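Local coordinates for putative ABC transporter, periplasmic binding protein, amino acid (Neisseria gonorrhoeae, PDB 2YJP) that binds L-cysteine between its two lobes and probably delivers it to an ABC transporter for uptake into the cell, at residues G63-F68 against N213-A218; M142-G147 against E237-A242; T173-F178 against A208-N213. The protein carries 1 engineered substitution. One frame throughout, in Å; residues are numbered along the deposited sequence.

How the contacts relate
All three contacts gather round the bound cysteine, with centres about 12 Å apart pairwise. Contacts 1 and 3 both touch it. Asn213 is shared by them, because strand 208-212 runs straight into helix 213-222. A salt bridge joins them too, Lys65 NZ to Asp212 OD2 at 2.8 Å. Contact 2 holds none of the pocket residues, but the side chain of Ile239 comes within about 4 Å of the ligand. Its strand 142-151 pairs with strand 208-212 of contact 3, where Gly147 N lies 2.9 Å from His211 O. Contact 1 meets contact 2 where Phe68 CE1 packs on Met142 CE at 3.6 Å.

Contact 1 (G63-F68 against N213-A218); sequences GDKPPF and NALLWA. With CYS (cysteine), chain D.
Leu215 meets segment 63-68 through both of its methyl branches. Its CG stands anti to the backbone N (chi1 176°), and this carries the isobutyl group off the helix toward Lys65. The two side chains run obliquely across each other. Leu215 CD1 lies 3.9 Å from Lys65 CG, and Leu215 CD2 lies 4.1 Å from Lys65 CE. Leu215 CD1 also rests 3.4 Å from the carbonyl oxygen Pro66 O.

Phe68 meets the first turn of the helix, edge on, with CZ 3.8 Å from Ala214 CB and CE2 near the backbone N of Leu215. Pro67 CG sits over one face of that ring, offset toward the rim. One turn further on, Pro67 CD touches Ala218 CB at 3.7 Å. The peptide bond before Pro67 is cis, and Phe68 N bonds back to Lys65 O, so the chain turns tightly here. Tyr279 of helix 276-279 packs on Pro67, Phe68 and Ala218 and bonds to Ala214 O.

Segment 63-68 follows strand 57-61 of one lobe, and helix 213-222 follows strand 208-212 of the other. The contact therefore probably spans the cleft of the ligand-closed form.

No hydrogen bond crosses between the two segments. The polar end of Lys65 goes to the pocket instead. Its chain is extended to the tip, and NZ ends 3.1 Å from SG of the cysteine. NZ also bonds to Asn124 OD1 and forms a salt bridge with Asp212 OD2.

The contact thus divides Lys65 in two. Its methylenes lie against leucine, while its ammonium stands among an oxygen, a carboxylate and the ligand sulfur. A positive charge this close to SG would probably stabilise a thiolate, and so might lower the thiol's pKa.

Contact 2 (M142-G147 against E237-A242); sequences MKVALG and EFIAPA
Met142 and Ile239 run alongside one another from the same face of an antiparallel strand pair. Met142 CG is 3.5 Å from Ile239 CB, which is tighter than usual for two carbons. The methionine starts from a chi1 of 86°, with CG flanked by both N and C of its own backbone, and its chain bends at the sulfur. This lets SD and CE follow the isoleucine, with CE 3.8 Å from Ile239 CD1. Val144 adds CG1 to the same methyl at 3.7 Å.

The opposite face carries Lys143 and Phe238, a non-hydrogen-bonded pair. The Phe238 ring turns its edge to Met142 O. Lys143 leads away from the pair, and its NZ bonds to Glu286 O.

The backbones set this register. Ile239 N donates to Met142 O at 2.7 Å, nearly straight at hydrogen but from above the carbonyl plane. The return bond, Met142 N to Ile239 O, is weak at 3.4 Å. Val144 N reaches Glu237 O in the carbonyl plane, and Glu237 N donates to Val144 O at 2.8 Å. A water also donates to Val144 O and to Glu237 OE1, linking the strand to this carboxylate.

Further out, Ile239 touches Asn124 of the ligand pocket, and Val144 packs on Asn213 and Ala214 of helix 213-222. These neighbouring strands of the mixed sheet probably form the two-stranded hinge between the lobes, as in other family members. Strand 142-151 also pairs with strands 208-212 and 226-230, while strand 237-244 pairs with 135-137. Helix 174-182 packs on Leu146 just beyond the contact.

Contact 3 (T173-F178 against A208-N213); sequences TTADAF and ALAHDN. With CYS (cysteine), chain D.
Ala175 makes the direct apolar contact between helix 174-182 and strand 208-212. Its CB lies 3.5 Å from Ala210 O and 4.0 Å from Ala210 CB, so two small residues let the helix come close to the strand. Thr173 CG2 approaches the His211 ring at 3.9 Å from CE1, the two side chains nearly perpendicular.

No direct hydrogen bond joins the segments; three waters link them. One donates to Thr173 OG1 and to Ala210 O. A second lies between Thr174 OG1 and Asp212 OD1. A third accepts from Ala175 N and donates to Asp212 OD1 over longer distances, 3.2 Å from water to Ala175 N.

Asp212 N donates to His211 ND1 at 2.9 Å, close to the ring plane, while His211 NE2 pairs with Asn194 OD1. The imidazole is thus gripped at both nitrogens. Thr173 is the N-cap of the helix. Its OG1 (chi1 58°) turns back over its own backbone and accepts a weak bond from Asp176 N. OG1 is also hydrogen-bonded to Asn170 O.

The ligand bridges the segments. Its amino group donates to Asp212 OD2 at 2.7 Å, and Thr174 N donates to its OXT at 3.0 Å. The sulfur lies in the His211 ring plane, at the edge.

Within this contact the ligand's two charged ends meet different segments; Arg109, Arg131, Thr126 and Asn124 complete the grip. The carboxylate meets the start of a helix, whose dipole would probably favour it. The ammonium meets Asp212, a carboxylate shared with Lys65. This suits an amino acid bound as a zwitterion.

Contact 1 (G63-F68 against N213-A218)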
ATOM      1  N   GLY A  63      -1.331  -5.374   7.633  1.00 20.00           N
ATOM      2  CA  GLY A  63      -1.378  -5.276   9.052  1.00 20.32           C
ATOM      3  C   GLY A  63      -0.382  -4.305   9.658  1.00 21.49           C
ATOM      4  O   GLY A  63      -0.453  -4.019  10.884  1.00 22.73           O
ATOM      5  N   ASP A  64       0.584  -3.820   8.878  1.00 20.00           N
ATOM      6  CA  ASP A  64       1.705  -3.085   9.481  1.00 21.33           C
ATOM      7  C   ASP A  64       2.189  -1.962   8.569  1.00 21.15           C
ATOM      8  O   ASP A  64       3.363  -1.669   8.482  1.00 21.60           O
ATOM      9  CB  ASP A  64       2.863  -4.029   9.800  1.00 22.24           C
ATOM     10  CG  ASP A  64       3.431  -4.734   8.538  1.00 24.17           C
ATOM     11  OD1 ASP A  64       2.817  -4.650   7.436  1.00 22.49           O
ATOM     12  OD2 ASP A  64       4.506  -5.390   8.674  1.00 27.31           O
ATOM     13  N   LYS A  65       1.258  -1.351   7.840  1.00 19.47           N
ATOM     14  CA  LYS A  65       1.612  -0.254   6.982  1.00 18.33           C
ATOM     15  C   LYS A  65       0.794   1.010   7.347  1.00 18.32           C
ATOM     16  O   LYS A  65       0.116   1.618   6.492  1.00 17.99           O
ATOM     17  CB  LYS A  65       1.434  -0.639   5.497  1.00 17.30           C
ATOM     18  CG  LYS A  65       2.220   0.274   4.552  1.00 16.77           C
ATOM     19  CD  LYS A  65       1.791   0.109   3.064  1.00 17.20           C
ATOM     20  CE  LYS A  65       2.594   1.012   2.201  1.00 16.64           C
ATOM     21  NZ  LYS A  65       2.294   1.014   0.747  1.00 19.20           N
ATOM     22  N   PRO A  66       0.872   1.425   8.609  1.00 18.38           N
ATOM     23  CA  PRO A  66       0.118   2.627   8.925  1.00 19.28           C
ATOM     24  C   PRO A  66       0.739   3.809   8.132  1.00 20.70           C
ATOM     25  O   PRO A  66       1.957   3.889   7.975  1.00 21.49           O
ATOM     26  CB  PRO A  66       0.354   2.812  10.428  1.00 19.75           C
ATOM     27  CG  PRO A  66       1.734   2.207  10.674  1.00 19.86           C
ATOM     28  CD  PRO A  66       1.868   1.076   9.640  1.00 19.33           C
ATOM     29  N   PRO A  67      -0.087   4.751   7.671  1.00 20.48           N
ATOM     30  CA  PRO A  67      -1.505   4.911   7.928  1.00 20.06           C
ATOM     31  C   PRO A  67      -2.440   4.309   6.901  1.00 19.97           C
ATOM     32  O   PRO A  67      -3.627   4.701   6.873  1.00 21.55           O
ATOM     33  CB  PRO A  67      -1.680   6.421   7.856  1.00 20.94           C
ATOM     34  CG  PRO A  67      -0.647   6.832   6.753  1.00 20.53           C
ATOM     35  CD  PRO A  67       0.514   5.920   6.993  1.00 20.23           C
ATOM     36  N   PHE A  68      -1.963   3.385   6.072  1.00 18.00           N
ATOM     37  CA  PHE A  68      -2.778   2.821   5.000  1.00 17.48           C
ATOM     38  C   PHE A  68      -3.578   1.579   5.404  1.00 18.05           C
ATOM     39  O   PHE A  68      -4.758   1.443   5.047  1.00 17.13           O
ATOM     40  CB  PHE A  68      -1.871   2.570   3.781  1.00 16.55           C
ATOM     41  CG  PHE A  68      -1.146   3.821   3.362  1.00 17.33           C
ATOM     42  CD1 PHE A  68      -1.843   4.840   2.748  1.00 16.77           C
ATOM     43  CD2 PHE A  68       0.179   4.030   3.689  1.00 18.92           C
ATOM     44  CE1 PHE A  68      -1.247   6.036   2.385  1.00 17.79           C
ATOM     45  CE2 PHE A  68       0.810   5.230   3.360  1.00 21.44           C
ATOM     46  CZ  PHE A  68       0.051   6.257   2.693  1.00 20.98           C
ATOM     47  N   ASN A 213       7.140   6.690  -0.723  1.00 15.90           N
ATOM     48  CA  ASN A 213       7.572   7.861   0.076  1.00 15.82           C
ATOM     49  C   ASN A 213       6.587   8.278   1.170  1.00 16.01           C
ATOM     50  O   ASN A 213       7.010   8.678   2.277  1.00 15.84           O
ATOM     51  CB  ASN A 213       8.024   9.073  -0.773  1.00 16.38           C
ATOM     52  CG  ASN A 213       6.941   9.584  -1.775  1.00 19.99           C
ATOM     53  OD1 ASN A 213       5.726   9.315  -1.658  1.00 21.76           O
ATOM     54  ND2 ASN A 213       7.414  10.371  -2.763  1.00 18.76           N
ATOM     55  N   ALA A 214       5.296   8.173   0.867  1.00 15.42           N
ATOM     56  CA  ALA A 214       4.272   8.484   1.831  1.00 15.81           C
ATOM     57  C   ALA A 214       4.421   7.603   3.076  1.00 15.64           C
ATOM     58  O   ALA A 214       4.246   8.059   4.172  1.00 16.73           O
ATOM     59  CB  ALA A 214       2.847   8.278   1.181  1.00 15.11           C
ATOM     60  N   LEU A 215       4.695   6.324   2.909  1.00 15.96           N
ATOM     61  CA  LEU A 215       4.974   5.514   4.069  1.00 16.60           C
ATOM     62  C   LEU A 215       6.185   6.099   4.811  1.00 16.42           C
ATOM     63  O   LEU A 215       6.159   6.262   6.030  1.00 16.70           O
ATOM     64  CB  LEU A 215       5.259   4.049   3.677  1.00 15.76           C
ATOM     65  CG  LEU A 215       5.660   3.150   4.842  1.00 16.55           C
ATOM     66  CD1 LEU A 215       4.536   3.104   5.917  1.00 15.88           C
ATOM     67  CD2 LEU A 215       5.974   1.764   4.326  1.00 17.39           C
ATOM     68  N   LEU A 216       7.253   6.396   4.071  1.00 16.07           N
ATOM     69  CA  LEU A 216       8.510   6.834   4.720  1.00 16.47           C
ATOM     70  C   LEU A 216       8.350   8.167   5.462  1.00 17.39           C
ATOM     71  O   LEU A 216       8.898   8.345   6.550  1.00 17.93           O
ATOM     72  CB  LEU A 216       9.626   6.959   3.687  1.00 15.51           C
ATOM     73  CG  LEU A 216      10.060   5.708   2.905  1.00 15.87           C
ATOM     74  CD1 LEU A 216      11.340   6.056   2.088  1.00 13.58           C
ATOM     75  CD2 LEU A 216      10.299   4.522   3.832  1.00 13.15           C
ATOM     76  N   TRP A 217       7.572   9.099   4.888  1.00 17.74           N
ATOM     77  CA  TRP A 217       7.270  10.327   5.606  1.00 18.22           C
ATOM     78  C   TRP A 217       6.520  10.019   6.932  1.00 17.99           C
ATOM     79  O   TRP A 217       6.796  10.647   7.948  1.00 17.69           O
ATOM     80  CB  TRP A 217       6.465  11.314   4.759  1.00 18.23           C
ATOM     81  CG  TRP A 217       7.193  11.778   3.467  1.00 20.93           C
ATOM     82  CD1 TRP A 217       8.541  12.058   3.313  1.00 21.50           C
ATOM     83  CD2 TRP A 217       6.582  12.095   2.199  1.00 21.14           C
ATOM     84  NE1 TRP A 217       8.800  12.488   2.030  1.00 21.23           N
ATOM     85  CE2 TRP A 217       7.631  12.502   1.315  1.00 23.06           C
ATOM     86  CE3 TRP A 217       5.281  12.029   1.715  1.00 21.59           C
ATOM     87  CZ2 TRP A 217       7.393  12.874  -0.043  1.00 21.70           C
ATOM     88  CZ3 TRP A 217       5.043  12.397   0.352  1.00 24.14           C
ATOM     89  CH2 TRP A 217       6.099  12.810  -0.501  1.00 22.54           C
ATOM     90  N   ALA A 218       5.613   9.050   6.904  1.00 16.89           N
ATOM     91  CA  ALA A 218       4.751   8.777   8.085  1.00 17.24           C
ATOM     92  C   ALA A 218       5.574   8.090   9.168  1.00 17.33           C
ATOM     93  O   ALA A 218       5.427   8.377  10.383  1.00 17.63           O
ATOM     94  CB  ALA A 218       3.555   7.893   7.699  1.00 15.96           C
TER
HETATM   95  N   CYS D 350       2.398   0.283  -2.846  1.00 13.94           N
HETATM   96  CA  CYS D 350       3.679  -0.443  -3.006  1.00 16.00           C
HETATM   97  C   CYS D 350       3.437  -1.776  -3.716  1.00 15.80           C
HETATM   98  O   CYS D 350       2.268  -2.061  -4.117  1.00 14.71           O
HETATM   99  CB  CYS D 350       4.343  -0.725  -1.665  1.00 17.11           C
HETATM  100  SG  CYS D 350       3.322  -1.641  -0.498  1.00 19.99           S
HETATM  101  OXT CYS D 350       4.396  -2.532  -3.896  1.00 15.48           O

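Contact 2 (M142-G147 against E237-A242)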
ATOM      1  N   MET A 142      -5.356   6.301  -5.212  1.00 22.28           N
ATOM      2  CA  MET A 142      -4.245   7.175  -4.816  1.00 22.99           C
ATOM      3  C   MET A 142      -3.008   7.038  -5.708  1.00 23.38           C
ATOM      4  O   MET A 142      -2.968   6.180  -6.595  1.00 22.54           O
ATOM      5  CB  MET A 142      -3.916   7.038  -3.331  1.00 22.41           C
ATOM      6  CG  MET A 142      -2.969   5.947  -2.943  1.00 23.22           C
ATOM      7  SD  MET A 142      -2.573   5.968  -1.159  1.00 24.45           S
ATOM      8  CE  MET A 142      -0.916   6.627  -1.191  1.00 23.13           C
ATOM      9  N   LYS A 143      -2.039   7.918  -5.499  1.00 23.74           N
ATOM     10  CA  LYS A 143      -0.767   7.877  -6.225  1.00 24.85           C
ATOM     11  C   LYS A 143       0.383   7.962  -5.232  1.00 24.10           C
ATOM     12  O   LYS A 143       0.199   8.503  -4.154  1.00 23.91           O
ATOM     13  CB  LYS A 143      -0.620   9.008  -7.259  1.00 25.92           C
ATOM     14  CG  LYS A 143      -1.589  10.081  -7.159  1.00 28.75           C
ATOM     15  CD  LYS A 143      -1.181  11.312  -7.896  1.00 32.87           C
ATOM     16  CE  LYS A 143      -2.417  12.167  -8.198  1.00 34.86           C
ATOM     17  NZ  LYS A 143      -2.184  13.571  -7.958  1.00 37.59           N
ATOM     18  N   VAL A 144       1.545   7.443  -5.623  1.00 23.23           N
ATOM     19  CA  VAL A 144       2.688   7.440  -4.789  1.00 22.68           C
ATOM     20  C   VAL A 144       3.978   7.230  -5.610  1.00 23.12           C
ATOM     21  O   VAL A 144       4.001   6.582  -6.643  1.00 23.35           O
ATOM     22  CB  VAL A 144       2.485   6.382  -3.596  1.00 23.36           C
ATOM     23  CG1 VAL A 144       2.943   5.092  -3.889  1.00 19.77           C
ATOM     24  CG2 VAL A 144       3.319   6.717  -2.494  1.00 24.32           C
ATOM     25  N   ALA A 145       5.057   7.815  -5.125  1.00 19.50           N
ATOM     26  CA  ALA A 145       6.380   7.660  -5.691  1.00 19.02           C
ATOM     27  C   ALA A 145       7.207   6.940  -4.619  1.00 17.97           C
ATOM     28  O   ALA A 145       6.811   6.928  -3.444  1.00 18.39           O
ATOM     29  CB  ALA A 145       6.974   9.031  -5.989  1.00 18.48           C
ATOM     30  N   LEU A 146       8.326   6.353  -5.012  1.00 16.35           N
ATOM     31  CA  LEU A 146       9.268   5.802  -4.084  1.00 15.47           C
ATOM     32  C   LEU A 146      10.205   6.856  -3.507  1.00 15.76           C
ATOM     33  O   LEU A 146      10.505   7.900  -4.129  1.00 15.90           O
ATOM     34  CB  LEU A 146      10.082   4.675  -4.748  1.00 15.21           C
ATOM     35  CG  LEU A 146       9.253   3.491  -5.341  1.00 16.25           C
ATOM     36  CD1 LEU A 146      10.148   2.530  -6.141  1.00 13.49           C
ATOM     37  CD2 LEU A 146       8.422   2.814  -4.214  1.00 13.78           C
ATOM     38  N   GLY A 147      10.715   6.565  -2.313  1.00 15.09           N
ATOM     39  CA  GLY A 147      11.714   7.414  -1.682  1.00 14.57           C
ATOM     40  C   GLY A 147      12.680   6.552  -0.923  1.00 14.15           C
ATOM     41  O   GLY A 147      12.555   5.352  -0.892  1.00 14.45           O
ATOM     42  N   GLU A 237       3.146   6.626  -9.282  1.00 23.58           N
ATOM     43  CA  GLU A 237       2.379   5.513  -9.841  1.00 23.63           C
ATOM     44  C   GLU A 237       1.055   5.449  -9.138  1.00 23.47           C
ATOM     45  O   GLU A 237       0.949   5.896  -8.009  1.00 23.64           O
ATOM     46  CB  GLU A 237       3.154   4.195  -9.604  1.00 22.22           C
ATOM     47  CG  GLU A 237       4.328   4.066 -10.593  1.00 25.09           C
ATOM     48  CD  GLU A 237       5.243   2.890 -10.322  1.00 26.66           C
ATOM     49  OE1 GLU A 237       5.700   2.733  -9.153  1.00 27.10           O
ATOM     50  OE2 GLU A 237       5.508   2.133 -11.288  1.00 27.83           O
ATOM     51  N   PHE A 238       0.033   4.906  -9.769  1.00 23.86           N
ATOM     52  CA  PHE A 238      -1.236   4.733  -9.062  1.00 22.42           C
ATOM     53  C   PHE A 238      -1.315   3.545  -8.158  1.00 20.66           C
ATOM     54  O   PHE A 238      -0.734   2.509  -8.450  1.00 20.52           O
ATOM     55  CB  PHE A 238      -2.376   4.587 -10.049  1.00 22.91           C
ATOM     56  CG  PHE A 238      -2.653   5.798 -10.837  1.00 25.70           C
ATOM     57  CD1 PHE A 238      -3.141   6.945 -10.212  1.00 27.76           C
ATOM     58  CD2 PHE A 238      -2.484   5.786 -12.214  1.00 29.42           C
ATOM     59  CE1 PHE A 238      -3.442   8.091 -10.964  1.00 31.10           C
ATOM     60  CE2 PHE A 238      -2.770   6.905 -12.995  1.00 35.20           C
ATOM     61  CZ  PHE A 238      -3.238   8.084 -12.379  1.00 36.28           C
ATOM     62  N   ILE A 239      -2.084   3.702  -7.090  1.00 19.43           N
ATOM     63  CA  ILE A 239      -2.478   2.637  -6.195  1.00 19.52           C
ATOM     64  C   ILE A 239      -3.987   2.337  -6.420  1.00 20.09           C
ATOM     65  O   ILE A 239      -4.811   3.238  -6.518  1.00 20.18           O
ATOM     66  CB  ILE A 239      -2.202   3.039  -4.731  1.00 19.30           C
ATOM     67  CG1 ILE A 239      -0.703   2.862  -4.479  1.00 21.47           C
ATOM     68  CG2 ILE A 239      -3.027   2.196  -3.781  1.00 15.65           C
ATOM     69  CD1 ILE A 239      -0.242   3.444  -3.170  1.00 22.96           C
ATOM     70  N   ALA A 240      -4.341   1.061  -6.496  1.00 19.68           N
ATOM     71  CA  ALA A 240      -5.666   0.676  -7.012  1.00 19.88           C
ATOM     72  C   ALA A 240      -6.072  -0.600  -6.359  1.00 19.12           C
ATOM     73  O   ALA A 240      -5.203  -1.314  -5.947  1.00 19.70           O
ATOM     74  CB  ALA A 240      -5.618   0.479  -8.526  1.00 20.18           C
ATOM     75  N   PRO A 241      -7.391  -0.882  -6.259  1.00 19.12           N
ATOM     76  CA  PRO A 241      -7.823  -2.210  -5.798  1.00 18.31           C
ATOM     77  C   PRO A 241      -7.507  -3.243  -6.861  1.00 18.77           C
ATOM     78  O   PRO A 241      -7.371  -2.894  -8.042  1.00 19.06           O
ATOM     79  CB  PRO A 241      -9.341  -2.084  -5.690  1.00 18.33           C
ATOM     80  CG  PRO A 241      -9.666  -0.552  -5.824  1.00 18.66           C
ATOM     81  CD  PRO A 241      -8.523  -0.026  -6.658  1.00 19.30           C
ATOM     82  N   ALA A 242      -7.408  -4.517  -6.479  1.00 18.40           N
ATOM     83  CA  ALA A 242      -7.176  -5.570  -7.487  1.00 18.83           C
ATOM     84  C   ALA A 242      -8.083  -6.772  -7.256  1.00 19.09           C
ATOM     85  O   ALA A 242      -8.270  -7.181  -6.101  1.00 19.22           O
ATOM     86  CB  ALA A 242      -5.728  -5.999  -7.517  1.00 18.38           C
TER
HETATM   87  O   HOH W   1       5.707   4.348  -6.932  1.00 12.81           O

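Contact 3 (T173-F178 against A208-N213)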
ATOM      1  N   THR A 173       7.760  -5.542  -2.905  1.00 16.73           N
ATOM      2  CA  THR A 173       7.267  -4.211  -3.122  1.00 16.38           C
ATOM      3  C   THR A 173       7.808  -3.616  -4.430  1.00 16.15           C
ATOM      4  O   THR A 173       8.726  -4.153  -5.068  1.00 15.22           O
ATOM      5  CB  THR A 173       7.628  -3.242  -1.946  1.00 16.52           C
ATOM      6  OG1 THR A 173       9.044  -3.185  -1.745  1.00 14.40           O
ATOM      7  CG2 THR A 173       6.908  -3.640  -0.633  1.00 16.40           C
ATOM      8  N   THR A 174       7.228  -2.488  -4.825  1.00 16.66           N
ATOM      9  CA  THR A 174       7.729  -1.752  -5.998  1.00 17.09           C
ATOM     10  C   THR A 174       9.141  -1.258  -5.715  1.00 17.00           C
ATOM     11  O   THR A 174       9.950  -1.248  -6.628  1.00 18.00           O
ATOM     12  CB  THR A 174       6.853  -0.576  -6.360  1.00 17.41           C
ATOM     13  OG1 THR A 174       6.515   0.106  -5.152  1.00 16.51           O
ATOM     14  CG2 THR A 174       5.524  -1.051  -7.118  1.00 17.71           C
ATOM     15  N   ALA A 175       9.480  -0.930  -4.457  1.00 16.41           N
ATOM     16  CA  ALA A 175      10.902  -0.560  -4.206  1.00 17.30           C
ATOM     17  C   ALA A 175      11.863  -1.713  -4.485  1.00 18.39           C
ATOM     18  O   ALA A 175      12.928  -1.493  -5.079  1.00 19.10           O
ATOM     19  CB  ALA A 175      11.129   0.008  -2.835  1.00 15.66           C
ATOM     20  N   ASP A 176      11.488  -2.921  -4.025  1.00 18.50           N
ATOM     21  CA  ASP A 176      12.232  -4.155  -4.321  1.00 18.97           C
ATOM     22  C   ASP A 176      12.360  -4.308  -5.835  1.00 19.45           C
ATOM     23  O   ASP A 176      13.462  -4.507  -6.344  1.00 20.39           O
ATOM     24  CB  ASP A 176      11.441  -5.340  -3.711  1.00 19.25           C
ATOM     25  CG  ASP A 176      12.090  -6.685  -3.935  1.00 20.99           C
ATOM     26  OD1 ASP A 176      13.224  -6.790  -4.491  1.00 21.13           O
ATOM     27  OD2 ASP A 176      11.420  -7.666  -3.546  1.00 21.92           O
ATOM     28  N   ALA A 177      11.247  -4.183  -6.568  1.00 18.88           N
ATOM     29  CA  ALA A 177      11.297  -4.381  -8.031  1.00 20.18           C
ATOM     30  C   ALA A 177      12.143  -3.280  -8.754  1.00 19.76           C
ATOM     31  O   ALA A 177      12.960  -3.544  -9.635  1.00 20.62           O
ATOM     32  CB  ALA A 177       9.895  -4.422  -8.622  1.00 20.06           C
ATOM     33  N   PHE A 178      11.978  -2.065  -8.307  1.00 18.00           N
ATOM     34  CA  PHE A 178      12.736  -0.966  -8.855  1.00 19.43           C
ATOM     35  C   PHE A 178      14.276  -1.130  -8.786  1.00 19.61           C
ATOM     36  O   PHE A 178      14.961  -1.002  -9.799  1.00 19.92           O
ATOM     37  CB  PHE A 178      12.339   0.328  -8.163  1.00 18.09           C
ATOM     38  CG  PHE A 178      13.070   1.540  -8.680  1.00 19.73           C
ATOM     39  CD1 PHE A 178      12.751   2.078  -9.927  1.00 20.49           C
ATOM     40  CD2 PHE A 178      14.057   2.152  -7.921  1.00 18.62           C
ATOM     41  CE1 PHE A 178      13.414   3.236 -10.435  1.00 22.04           C
ATOM     42  CE2 PHE A 178      14.720   3.319  -8.406  1.00 19.72           C
ATOM     43  CZ  PHE A 178      14.394   3.842  -9.689  1.00 19.50           C
ATOM     44  N   ALA A 208      20.196   2.317   4.699  1.00 18.50           N
ATOM     45  CA  ALA A 208      19.003   2.986   4.206  1.00 16.86           C
ATOM     46  C   ALA A 208      17.902   1.973   3.878  1.00 17.12           C
ATOM     47  O   ALA A 208      18.155   0.761   3.773  1.00 17.51           O
ATOM     48  CB  ALA A 208      19.326   3.791   2.949  1.00 16.50           C
ATOM     49  N   LEU A 209      16.689   2.480   3.660  1.00 15.82           N
ATOM     50  CA  LEU A 209      15.563   1.646   3.367  1.00 15.87           C
ATOM     51  C   LEU A 209      14.701   2.355   2.329  1.00 15.48           C
ATOM     52  O   LEU A 209      14.384   3.533   2.471  1.00 16.23           O
ATOM     53  CB  LEU A 209      14.787   1.386   4.653  1.00 16.03           C
ATOM     54  CG  LEU A 209      13.531   0.532   4.617  1.00 16.30           C
ATOM     55  CD1 LEU A 209      13.069   0.125   6.026  1.00 13.46           C
ATOM     56  CD2 LEU A 209      12.362   1.251   3.837  1.00 13.12           C
ATOM     57  N   ALA A 210      14.341   1.647   1.279  1.00 15.29           N
ATOM     58  CA  ALA A 210      13.537   2.217   0.218  1.00 14.89           C
ATOM     59  C   ALA A 210      12.108   1.664   0.255  1.00 14.53           C
ATOM     60  O   ALA A 210      11.912   0.466   0.513  1.00 13.71           O
ATOM     61  CB  ALA A 210      14.184   1.926  -1.120  1.00 14.88           C
ATOM     62  N   HIS A 211      11.140   2.535  -0.028  1.00 14.22           N
ATOM     63  CA  HIS A 211       9.694   2.193   0.029  1.00 14.14           C
ATOM     64  C   HIS A 211       8.882   3.358  -0.555  1.00 14.21           C
ATOM     65  O   HIS A 211       9.463   4.371  -0.989  1.00 14.13           O
ATOM     66  CB  HIS A 211       9.250   2.004   1.511  1.00 13.37           C
ATOM     67  CG  HIS A 211       8.263   0.896   1.714  1.00 15.81           C
ATOM     68  ND1 HIS A 211       7.139   0.747   0.928  1.00 13.35           N
ATOM     69  CD2 HIS A 211       8.226  -0.110   2.618  1.00 14.55           C
ATOM     70  CE1 HIS A 211       6.451  -0.302   1.339  1.00 15.85           C
ATOM     71  NE2 HIS A 211       7.089  -0.838   2.365  1.00 16.32           N
ATOM     72  N   ASP A 212       7.546   3.234  -0.519  1.00 14.41           N
ATOM     73  CA  ASP A 212       6.627   4.295  -0.916  1.00 15.25           C
ATOM     74  C   ASP A 212       7.011   5.522  -0.103  1.00 15.13           C
ATOM     75  O   ASP A 212       7.146   5.425   1.111  1.00 15.29           O
ATOM     76  CB  ASP A 212       5.134   3.894  -0.610  1.00 14.19           C
ATOM     77  CG  ASP A 212       4.576   2.866  -1.598  1.00 17.57           C
ATOM     78  OD1 ASP A 212       5.299   2.538  -2.574  1.00 16.60           O
ATOM     79  OD2 ASP A 212       3.387   2.363  -1.415  1.00 17.94           O
ATOM     80  N   ASN A 213       7.140   6.690  -0.723  1.00 15.90           N
ATOM     81  CA  ASN A 213       7.572   7.861   0.076  1.00 15.82           C
ATOM     82  C   ASN A 213       6.587   8.278   1.170  1.00 16.01           C
ATOM     83  O   ASN A 213       7.010   8.678   2.277  1.00 15.84           O
ATOM     84  CB  ASN A 213       8.024   9.073  -0.773  1.00 16.38           C
ATOM     85  CG  ASN A 213       6.941   9.584  -1.775  1.00 19.99           C
ATOM     86  OD1 ASN A 213       5.726   9.315  -1.658  1.00 21.76           O
ATOM     87  ND2 ASN A 213       7.414  10.371  -2.763  1.00 18.76           N
TER
HETATM   88  N   CYS D 350       2.398   0.283  -2.846  1.00 13.94           N
HETATM   89  CA  CYS D 350       3.679  -0.443  -3.006  1.00 16.00           C
HETATM   90  C   CYS D 350       3.437  -1.776  -3.716  1.00 15.80           C
HETATM   91  O   CYS D 350       2.268  -2.061  -4.117  1.00 14.71           O
HETATM   92  CB  CYS D 350       4.343  -0.725  -1.665  1.00 17.11           C
HETATM   93  SG  CYS D 350       3.322  -1.641  -0.498  1.00 19.99           S
HETATM   94  OXT CYS D 350       4.396  -2.532  -3.896  1.00 15.48           O
HETATM   95  O   HOH W   2      10.299  -1.653   0.247  1.00 12.84           O
HETATM   96  O   HOH W   3       4.727   2.278  -5.337  1.00 17.48           O
HETATM   97  O   HOH W   4       7.512   0.286  -2.230  1.00 16.52           O